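Local coordinates for protein cadherin-related family member 2 (PDB 5CYX) that probably mediates calcium-dependent adhesion between neighbouring microvilli of the epithelial brush border by pairing with CDHR5, at residues I298-T303 and M318-R323. Numbering follows the deposited sequence.
Sequences IQVTAT and MWVTIR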
# COMPACT_ATOMS: atom_id res chain seq x y z
N ILE A 298 -7.51 -13.49 -51.62
CA ILE A 298 -6.22 -12.81 -51.28
C ILE A 298 -6.20 -12.44 -49.81
O ILE A 298 -7.16 -11.82 -49.34
CB ILE A 298 -6.03 -11.57 -52.20
CG1 ILE A 298 -4.88 -11.81 -53.15
CG2 ILE A 298 -5.73 -10.27 -51.47
CD1 ILE A 298 -5.28 -12.63 -54.34
N GLN A 299 -5.15 -12.84 -49.09
CA GLN A 299 -4.96 -12.43 -47.70
C GLN A 299 -4.11 -11.14 -47.62
O GLN A 299 -2.97 -11.12 -48.06
CB GLN A 299 -4.27 -13.53 -46.90
CG GLN A 299 -4.37 -13.31 -45.39
CD GLN A 299 -3.59 -14.34 -44.62
OE1 GLN A 299 -2.43 -14.59 -44.93
NE2 GLN A 299 -4.21 -14.95 -43.61
N VAL A 300 -4.69 -10.11 -47.01
CA VAL A 300 -4.06 -8.85 -46.75
C VAL A 300 -3.75 -8.72 -45.26
O VAL A 300 -4.61 -8.95 -44.38
CB VAL A 300 -4.94 -7.67 -47.23
CG1 VAL A 300 -4.36 -6.34 -46.79
CG2 VAL A 300 -5.05 -7.70 -48.74
N THR A 301 -2.50 -8.33 -44.99
CA THR A 301 -1.99 -8.13 -43.65
C THR A 301 -1.69 -6.65 -43.52
O THR A 301 -1.06 -6.08 -44.39
CB THR A 301 -0.71 -8.96 -43.43
OG1 THR A 301 -1.03 -10.34 -43.50
CG2 THR A 301 -0.07 -8.66 -42.09
N ALA A 302 -2.21 -6.04 -42.45
CA ALA A 302 -1.97 -4.66 -42.11
C ALA A 302 -1.06 -4.66 -40.90
O ALA A 302 -1.29 -5.38 -39.96
CB ALA A 302 -3.29 -3.97 -41.76
N THR A 303 -0.03 -3.82 -40.93
CA THR A 303 0.98 -3.75 -39.89
C THR A 303 1.21 -2.27 -39.56
O THR A 303 1.43 -1.45 -40.46
CB THR A 303 2.31 -4.36 -40.39
OG1 THR A 303 2.08 -5.66 -40.94
CG2 THR A 303 3.31 -4.47 -39.28
N MET A 318 -6.77 -10.30 -43.14
CA MET A 318 -8.02 -10.82 -43.65
C MET A 318 -7.92 -11.11 -45.12
O MET A 318 -6.98 -10.65 -45.79
CB MET A 318 -9.18 -9.86 -43.43
CG MET A 318 -9.08 -8.58 -44.26
SD MET A 318 -10.43 -7.57 -43.63
CE MET A 318 -10.79 -6.62 -45.05
N TRP A 319 -8.93 -11.85 -45.58
CA TRP A 319 -9.08 -12.33 -46.93
C TRP A 319 -10.01 -11.43 -47.73
O TRP A 319 -11.01 -10.95 -47.19
CB TRP A 319 -9.66 -13.77 -46.92
CG TRP A 319 -8.67 -14.73 -46.43
CD1 TRP A 319 -8.47 -15.09 -45.14
CD2 TRP A 319 -7.69 -15.43 -47.21
NE1 TRP A 319 -7.43 -15.98 -45.06
CE2 TRP A 319 -6.94 -16.21 -46.31
CE3 TRP A 319 -7.38 -15.46 -48.58
CZ2 TRP A 319 -5.89 -17.04 -46.73
CZ3 TRP A 319 -6.33 -16.28 -49.00
CH2 TRP A 319 -5.61 -17.07 -48.07
N VAL A 320 -9.71 -11.29 -49.01
CA VAL A 320 -10.43 -10.45 -49.94
C VAL A 320 -10.73 -11.29 -51.18
O VAL A 320 -9.83 -11.99 -51.68
CB VAL A 320 -9.55 -9.25 -50.42
CG1 VAL A 320 -10.26 -8.45 -51.52
CG2 VAL A 320 -9.17 -8.35 -49.26
N THR A 321 -11.96 -11.19 -51.69
CA THR A 321 -12.33 -11.88 -52.92
C THR A 321 -12.39 -10.95 -54.12
O THR A 321 -12.95 -9.84 -54.05
CB THR A 321 -13.68 -12.59 -52.74
OG1 THR A 321 -13.54 -13.53 -51.68
CG2 THR A 321 -14.07 -13.33 -54.00
N ILE A 322 -11.82 -11.41 -55.23
CA ILE A 322 -11.70 -10.60 -56.44
C ILE A 322 -12.20 -11.37 -57.67
O ILE A 322 -11.68 -12.45 -57.98
CB ILE A 322 -10.25 -10.16 -56.70
CG1 ILE A 322 -9.75 -9.31 -55.52
CG2 ILE A 322 -10.16 -9.38 -58.01
CD1 ILE A 322 -8.31 -8.83 -55.67
N ARG A 323 -13.14 -10.76 -58.39
CA ARG A 323 -13.82 -11.41 -59.51
C ARG A 323 -13.10 -11.04 -60.79
O ARG A 323 -12.99 -9.86 -61.10
CB ARG A 323 -15.30 -10.96 -59.58
CG ARG A 323 -16.04 -11.04 -58.25
CD ARG A 323 -17.43 -10.40 -58.24
NE ARG A 323 -17.61 -9.65 -56.99
CZ ARG A 323 -17.52 -8.32 -56.83
NH1 ARG A 323 -17.30 -7.51 -57.86
NH2 ARG A 323 -17.68 -7.79 -55.63
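Ile-298 O takes the N-H of Val-320 at 2.6 Å and also meets the CA-H of Trp-319, with O to CA 3.1 Å. The return bond runs from Ile-298 N to Val-320 O. At the next hydrogen-bonded pair, two residues along, Met-318 O holds Val-300 N at 2.7 Å, and the CA of Gln-299 also approaches this oxygen. Met-318 N completes that pair by donating to Val-300 O. Between these two hydrogen-bonded pairs lies the non-hydrogen-bonded pair Gln-299 and Trp-319, where the strands come within 4.2 Å, CA to CA. Trp-319 CG is anti to its carbonyl carbon (chi1 -71°), and the indole leans across to the other strand. Gln-299 CB sits over the centre of the six-membered ring, 3.7 Å from its centroid, a CH-pi contact. The Gln-299 chain runs on extended, and NE2 lies 3.7 Å from Trp-319 NE1, with amide and ring planes 35° apart. Its OE1 is hydrogen-bonded to Ser-262 OG on strand 257-264. An alanine at Gln-299 would probably leave the indole without its amide neighbour and Ser-262 OG without this partner. On the face opposite to Gln-299 and Trp-319, Ile-298 CG2 packs on Val-320 CB at 4.1 Å. Val-300 CG2 touches Val-320 CG2 there. Phe-222, Phe-270 and Ile-272 of the facing sheet cover this buried side. The arrangement is an antiparallel beta hairpin of strands 295-304 and 315-324, the two central strands of one sheet in the Greek-key beta sandwich of the third cadherin repeat.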